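Local atomic coordinates of OxyA protein (Actinoplanes teichomyceticus, PDB entry 5HH3), a protein that probably catalyses an oxidative phenolic coupling that cross-links the peptide precursor of a glycopeptide antibiotic, using a cytochrome P450 haem. Residues A244-A249 with R280-D285; T284-H289 with P386-E391. All blocks are in the same frame, centred on the assembly; numbering follows the deposited sequence.

How the interactions relate
Interactions 1 and 2 have centres about 8 Å apart, share Thr284 and Asp285, and both border the haem, whose iron carries a water at 2.1 Å. Residues 280-289 form the last turn of helix 274-282 and the loop after it, which passes the haem, meeting helix 225-256 in interaction 1 and the late loop 386-391 in interaction 2. Arg245 joins the two contacts directly: besides its bond to Thr284 in interaction 1, its NH1 lies 2.8 Å from Phe388 O, a probable hydrogen bond. A second link is apolar, with Ala249 CB 3.6 Å from Phe388 CE1. The side chain of Thr284, common to both, is about 10 Å from that of the axial ligand Cys348.

Interaction 1 (A244-A249 with R280-D285); sequences ARFLAA and RYLTTD. With HEM (protoporphyrin IX containing Fe), chain G; ACT (acetate ion), chain O.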
# COMPACT_ATOMS: atom_id res chain seq x y z
N ALA B 244 -8.92 1.34 23.25
CA ALA B 244 -9.38 -0.03 23.40
C ALA B 244 -8.24 -1.05 23.29
O ALA B 244 -8.15 -1.97 24.11
CB ALA B 244 -10.46 -0.35 22.38
N ARG B 245 -7.36 -0.87 22.29
CA ARG B 245 -6.25 -1.80 22.09
C ARG B 245 -5.27 -1.78 23.26
O ARG B 245 -4.79 -2.83 23.68
CB ARG B 245 -5.52 -1.55 20.76
CG ARG B 245 -6.32 -2.04 19.55
CD ARG B 245 -5.56 -1.92 18.23
NE ARG B 245 -5.05 -0.59 17.98
CZ ARG B 245 -3.83 -0.14 18.27
NH1 ARG B 245 -2.88 -0.89 18.86
NH2 ARG B 245 -3.56 1.12 17.97
N PHE B 246 -4.99 -0.59 23.78
CA PHE B 246 -4.14 -0.45 24.96
C PHE B 246 -4.73 -1.11 26.22
O PHE B 246 -4.01 -1.77 26.96
CB PHE B 246 -3.87 1.02 25.25
CG PHE B 246 -2.87 1.23 26.33
CD1 PHE B 246 -3.26 1.27 27.66
CD2 PHE B 246 -1.52 1.37 26.02
CE1 PHE B 246 -2.33 1.44 28.67
CE2 PHE B 246 -0.57 1.52 27.02
CZ PHE B 246 -0.98 1.59 28.34
N LEU B 247 -6.01 -0.89 26.49
CA LEU B 247 -6.66 -1.47 27.66
C LEU B 247 -6.70 -3.00 27.58
O LEU B 247 -6.52 -3.67 28.59
CB LEU B 247 -8.08 -0.90 27.85
CG LEU B 247 -8.18 0.56 28.28
CD1 LEU B 247 -9.65 0.99 28.31
CD2 LEU B 247 -7.52 0.80 29.63
N ALA B 248 -6.91 -3.54 26.38
CA ALA B 248 -6.86 -5.00 26.17
C ALA B 248 -5.44 -5.52 26.45
O ALA B 248 -5.29 -6.52 27.15
CB ALA B 248 -7.33 -5.39 24.78
N ALA B 249 -4.42 -4.84 25.94
CA ALA B 249 -3.03 -5.26 26.20
C ALA B 249 -2.63 -5.06 27.67
O ALA B 249 -1.86 -5.86 28.22
CB ALA B 249 -2.05 -4.55 25.28
N ARG B 280 5.47 2.50 28.26
CA ARG B 280 6.78 2.16 27.67
C ARG B 280 6.86 0.70 27.24
O ARG B 280 7.25 0.39 26.11
CB ARG B 280 7.94 2.41 28.65
CG ARG B 280 9.33 2.15 28.04
CD ARG B 280 10.40 1.96 29.10
NE ARG B 280 10.22 0.72 29.86
CZ ARG B 280 10.64 -0.49 29.49
NH1 ARG B 280 11.29 -0.70 28.35
NH2 ARG B 280 10.41 -1.53 30.29
N TYR B 281 6.51 -0.20 28.15
CA TYR B 281 6.64 -1.64 27.91
C TYR B 281 5.69 -2.10 26.82
O TYR B 281 6.10 -2.82 25.93
CB TYR B 281 6.39 -2.42 29.19
CG TYR B 281 6.66 -3.91 29.07
CD1 TYR B 281 7.95 -4.39 28.98
CD2 TYR B 281 5.61 -4.81 29.03
CE1 TYR B 281 8.20 -5.76 28.87
CE2 TYR B 281 5.84 -6.17 28.92
CZ TYR B 281 7.14 -6.64 28.85
OH TYR B 281 7.36 -7.97 28.76
N LEU B 282 4.43 -1.66 26.86
CA LEU B 282 3.44 -2.12 25.89
C LEU B 282 3.59 -1.52 24.48
O LEU B 282 3.40 -2.24 23.49
CB LEU B 282 2.01 -1.88 26.38
CG LEU B 282 1.56 -2.69 27.60
CD1 LEU B 282 0.10 -2.38 27.92
CD2 LEU B 282 1.76 -4.17 27.38
N THR B 283 3.86 -0.22 24.42
CA THR B 283 4.02 0.54 23.15
C THR B 283 3.05 0.06 22.07
O THR B 283 3.47 -0.56 21.08
CB THR B 283 5.49 0.51 22.64
OG1 THR B 283 6.35 1.02 23.68
CG2 THR B 283 5.66 1.36 21.38
N THR B 284 1.76 0.33 22.28
CA THR B 284 0.71 -0.24 21.44
C THR B 284 0.53 0.46 20.08
O THR B 284 -0.20 -0.04 19.24
CB THR B 284 -0.65 -0.31 22.20
OG1 THR B 284 -0.97 0.97 22.74
CG2 THR B 284 -0.57 -1.34 23.33
N ASP B 285 1.19 1.60 19.89
CA ASP B 285 1.36 2.21 18.55
C ASP B 285 2.86 2.16 18.23
O ASP B 285 3.63 3.01 18.68
CB ASP B 285 0.82 3.64 18.55
CG ASP B 285 0.48 4.17 17.14
OD1 ASP B 285 0.57 3.40 16.15
OD2 ASP B 285 0.08 5.36 17.03
CHA HEM G . -0.95 11.43 16.99
CHB HEM G . -5.41 11.82 18.87
CHC HEM G . -4.50 8.00 21.74
CHD HEM G . -0.05 7.69 19.91
C1A HEM G . -2.24 11.83 17.24
C2A HEM G . -2.92 12.85 16.50
C3A HEM G . -4.16 12.96 17.03
C4A HEM G . -4.27 12.02 18.10
CMA HEM G . -5.25 13.90 16.57
CAA HEM G . -2.34 13.65 15.35
CBA HEM G . -1.63 14.88 15.92
CGA HEM G . -0.97 15.76 14.87
O1A HEM G . -0.63 15.33 13.74
O2A HEM G . -0.73 16.97 15.15
C1B HEM G . -5.57 10.79 19.82
C2B HEM G . -6.77 10.56 20.57
C3B HEM G . -6.53 9.48 21.39
C4B HEM G . -5.13 9.07 21.10
CMB HEM G . -8.06 11.36 20.48
CAB HEM G . -7.38 8.82 22.41
CBB HEM G . -8.57 9.22 22.86
C1C HEM G . -3.21 7.54 21.50
C2C HEM G . -2.59 6.45 22.15
C3C HEM G . -1.30 6.35 21.61
C4C HEM G . -1.17 7.42 20.65
CMC HEM G . -3.23 5.55 23.20
CAC HEM G . -0.20 5.40 21.93
CBC HEM G . -0.22 4.45 22.86
C1D HEM G . 0.01 8.71 18.96
C2D HEM G . 1.24 8.91 18.16
C3D HEM G . 1.00 9.94 17.34
C4D HEM G . -0.38 10.37 17.66
CMD HEM G . 2.54 8.13 18.18
CAD HEM G . 1.98 10.51 16.33
CBD HEM G . 1.99 9.79 14.97
CGD HEM G . 3.01 10.43 14.02
O1D HEM G . 3.16 10.04 12.84
O2D HEM G . 3.75 11.37 14.34
NA HEM G . -3.08 11.35 18.22
NB HEM G . -4.64 9.91 20.20
NC HEM G . -2.33 8.14 20.65
ND HEM G . -0.92 9.63 18.65
FE HEM G . -2.70 9.77 19.40
C ACT O . -5.23 3.60 15.10
O ACT O . -6.30 3.81 14.47
OXT ACT O . -5.22 2.95 16.17
CH3 ACT O . -3.95 4.15 14.55
O HOH W 1 -3.44 8.64 17.79
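Arg245, a buried arginine on a helix, reaches two backbone carbonyls with one arm of its guanidinium: NH1 donates to Thr284 O at 2.8 Å with an N-H...O angle of 169°, and also to Phe388 O of the loop beyond. Thr284 O lies almost in the guanidinium plane, whereas the donor is tilted 32° from the carbonyl plane. The chain is extended to CD and then bends at chi3 (-53°), which turns NE out of that line. NH2 takes an acetate, probably from the crystallisation liquor, through OXT at 3.1 Å, and NE is salt-bridged to Asp241.

Thr284 also meets Phe246. The hydroxyl stands at the ring edge, in its plane, OG1 being 3.3 Å from CD2; OG1 is also 3.6 Å from HEM CBC. One face of the same ring receives Leu282 CD1, 4.0 Å above the plane and offset toward the rim. Ala249 completes the apolar patch, its CB 4.0 Å from both Leu282 CD1 and Thr284 CG2.

Thr283, the first residue beyond the helix, leaves helical geometry with a positive phi, and its OG1 bonds to Arg280 O at 2.7 Å. Arg280 and its salt-bridge partner Glu277 form the P450 ExxR motif. The contact therefore joins helix 225-256, the long distal-side helix of the family, to the end of helix 274-282, while Phe246 stacks on Phe358 of helix 351-368.

Interaction 2 (T284-H289 with P386-E391); sequences TDEKTH and PPFDVE. With HEM (protoporphyrin IX containing Fe), chain G.
Glu286 supplies the hydrogen bonds that tie the two loops together, its carboxylate straddling the amide of Phe388. Phe388 N donates to OE1 at 3.2 Å with an angle of 152°, on the syn lone pair of that oxygen, and more weakly to OE2, where the angle falls to 131°. The glutamate chain bends at chi2 (96°), which carries CD out of an extended course; CD lies 3.5 Å from Phe388 N. OE2 has a stronger partner in Arg22, a salt bridge, so this buried carboxylate is shared between a charge and a backbone N-H, which would be expected to favour its ionised form.

Van der Waals contacts surround these bonds. Pro387, preceded by a cis peptide bond, brings CB to 3.2 Å from Glu286 OE1 and 3.4 Å from Thr284 O. Phe388 CB is 3.3 Å from Glu286 OE2, which lies near the plane of the phenyl ring at its edge, and 4.1 Å from both CB and CG2 of Thr284.

Haem contacts occupy the first loop. Asp285 OD2, hydrogen-bonded to Gln242, is 3.7 Å from HEM CHD. Farther along, His289 N donates to the propionate oxygen HEM O1D at 3.0 Å, while the imidazole presents its edge to that same oxygen.

Two loops meeting beside the haem, one leaving the helix that bears the ExxR motif and one near the C-terminus, are characteristic of the P450 fold; their positions correspond to its substrate recognition sites 5 and 6, consistent with a role in shaping the active-site pocket.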
# COMPACT_ATOMS: atom_id res chain seq x y z
N THR B 284 1.76 0.33 22.28
CA THR B 284 0.71 -0.24 21.44
C THR B 284 0.53 0.46 20.08
O THR B 284 -0.20 -0.04 19.24
CB THR B 284 -0.65 -0.31 22.20
OG1 THR B 284 -0.97 0.97 22.74
CG2 THR B 284 -0.57 -1.34 23.33
N ASP B 285 1.19 1.60 19.89
CA ASP B 285 1.36 2.21 18.55
C ASP B 285 2.86 2.16 18.23
O ASP B 285 3.63 3.01 18.68
CB ASP B 285 0.82 3.64 18.55
CG ASP B 285 0.48 4.17 17.14
OD1 ASP B 285 0.57 3.40 16.15
OD2 ASP B 285 0.08 5.36 17.03
N GLU B 286 3.27 1.14 17.49
CA GLU B 286 4.68 0.79 17.37
C GLU B 286 5.54 1.70 16.49
O GLU B 286 6.77 1.71 16.63
CB GLU B 286 4.84 -0.65 16.89
CG GLU B 286 4.42 -1.71 17.89
CD GLU B 286 2.99 -2.23 17.67
OE1 GLU B 286 2.22 -1.59 16.92
OE2 GLU B 286 2.64 -3.29 18.26
N LYS B 287 4.91 2.43 15.56
CA LYS B 287 5.67 3.31 14.66
C LYS B 287 4.87 4.54 14.25
O LYS B 287 3.66 4.55 14.35
CB LYS B 287 6.13 2.55 13.42
CG LYS B 287 5.01 1.83 12.71
CD LYS B 287 5.53 1.08 11.52
CE LYS B 287 4.43 0.22 10.94
NZ LYS B 287 3.37 1.07 10.33
N THR B 288 5.59 5.58 13.81
CA THR B 288 4.97 6.82 13.35
C THR B 288 4.65 6.66 11.88
O THR B 288 5.16 5.75 11.22
CB THR B 288 5.95 8.02 13.48
OG1 THR B 288 7.20 7.66 12.90
CG2 THR B 288 6.16 8.41 14.91
N HIS B 289 3.82 7.56 11.35
CA HIS B 289 3.62 7.64 9.91
C HIS B 289 4.97 8.01 9.26
O HIS B 289 5.69 8.86 9.79
CB HIS B 289 2.59 8.71 9.55
CG HIS B 289 1.21 8.42 10.05
ND1 HIS B 289 0.33 7.60 9.36
CD2 HIS B 289 0.57 8.81 11.17
CE1 HIS B 289 -0.80 7.52 10.04
NE2 HIS B 289 -0.68 8.25 11.13
N PRO B 386 -0.27 -5.46 12.99
CA PRO B 386 0.08 -4.24 13.70
C PRO B 386 -0.85 -3.08 13.32
O PRO B 386 -1.34 -3.08 12.21
CB PRO B 386 1.50 -3.93 13.21
CG PRO B 386 2.05 -5.22 12.74
CD PRO B 386 0.90 -6.10 12.35
N PRO B 387 -1.11 -2.11 14.20
CA PRO B 387 -0.50 -2.03 15.53
C PRO B 387 -1.15 -2.95 16.58
O PRO B 387 -2.30 -3.41 16.40
CB PRO B 387 -0.66 -0.56 15.89
CG PRO B 387 -1.88 -0.10 15.12
CD PRO B 387 -1.94 -0.93 13.87
N PHE B 388 -0.41 -3.19 17.67
CA PHE B 388 -0.71 -4.17 18.73
C PHE B 388 -2.20 -4.44 18.93
O PHE B 388 -2.92 -3.64 19.53
CB PHE B 388 -0.12 -3.73 20.08
CG PHE B 388 0.09 -4.88 21.05
CD1 PHE B 388 -0.97 -5.49 21.70
CD2 PHE B 388 1.35 -5.34 21.31
CE1 PHE B 388 -0.74 -6.55 22.59
CE2 PHE B 388 1.58 -6.41 22.19
CZ PHE B 388 0.53 -6.99 22.84
N ASP B 389 -2.62 -5.60 18.48
CA ASP B 389 -4.01 -5.92 18.34
C ASP B 389 -4.31 -7.30 18.92
O ASP B 389 -4.23 -8.33 18.22
CB ASP B 389 -4.37 -5.85 16.86
CG ASP B 389 -5.80 -6.24 16.59
OD1 ASP B 389 -6.62 -6.15 17.52
OD2 ASP B 389 -6.09 -6.64 15.46
N VAL B 390 -4.67 -7.32 20.20
CA VAL B 390 -5.13 -8.54 20.84
C VAL B 390 -6.52 -8.84 20.29
O VAL B 390 -7.45 -8.08 20.51
CB VAL B 390 -5.20 -8.43 22.37
CG1 VAL B 390 -5.64 -9.76 22.98
CG2 VAL B 390 -3.86 -7.97 22.93
N GLU B 391 -6.66 -9.96 19.59
CA GLU B 391 -7.90 -10.31 18.91
C GLU B 391 -8.99 -10.83 19.87
O GLU B 391 -10.18 -10.58 19.65
CB GLU B 391 -7.63 -11.33 17.81
CG GLU B 391 -6.71 -10.78 16.73
CD GLU B 391 -6.55 -11.71 15.55
OE1 GLU B 391 -6.39 -11.21 14.41
OE2 GLU B 391 -6.59 -12.95 15.74
CHA HEM G . -0.95 11.43 16.99
CHB HEM G . -5.41 11.82 18.87
CHC HEM G . -4.50 8.00 21.74
CHD HEM G . -0.05 7.69 19.91
C1A HEM G . -2.24 11.83 17.24
C2A HEM G . -2.92 12.85 16.50
C3A HEM G . -4.16 12.96 17.03
C4A HEM G . -4.27 12.02 18.10
CMA HEM G . -5.25 13.90 16.57
CAA HEM G . -2.34 13.65 15.35
CBA HEM G . -1.63 14.88 15.92
CGA HEM G . -0.97 15.76 14.87
O1A HEM G . -0.63 15.33 13.74
O2A HEM G . -0.73 16.97 15.15
C1B HEM G . -5.57 10.79 19.82
C2B HEM G . -6.77 10.56 20.57
C3B HEM G . -6.53 9.48 21.39
C4B HEM G . -5.13 9.07 21.10
CMB HEM G . -8.06 11.36 20.48
CAB HEM G . -7.38 8.82 22.41
CBB HEM G . -8.57 9.22 22.86
C1C HEM G . -3.21 7.54 21.50
C2C HEM G . -2.59 6.45 22.15
C3C HEM G . -1.30 6.35 21.61
C4C HEM G . -1.17 7.42 20.65
CMC HEM G . -3.23 5.55 23.20
CAC HEM G . -0.20 5.40 21.93
CBC HEM G . -0.22 4.45 22.86
C1D HEM G . 0.01 8.71 18.96
C2D HEM G . 1.24 8.91 18.16
C3D HEM G . 1.00 9.94 17.34
C4D HEM G . -0.38 10.37 17.66
CMD HEM G . 2.54 8.13 18.18
CAD HEM G . 1.98 10.51 16.33
CBD HEM G . 1.99 9.79 14.97
CGD HEM G . 3.01 10.43 14.02
O1D HEM G . 3.16 10.04 12.84
O2D HEM G . 3.75 11.37 14.34
NA HEM G . -3.08 11.35 18.22
NB HEM G . -4.64 9.91 20.20
NC HEM G . -2.33 8.14 20.65
ND HEM G . -0.92 9.63 18.65
FE HEM G . -2.70 9.77 19.40
O HOH W 1 -3.44 8.64 17.79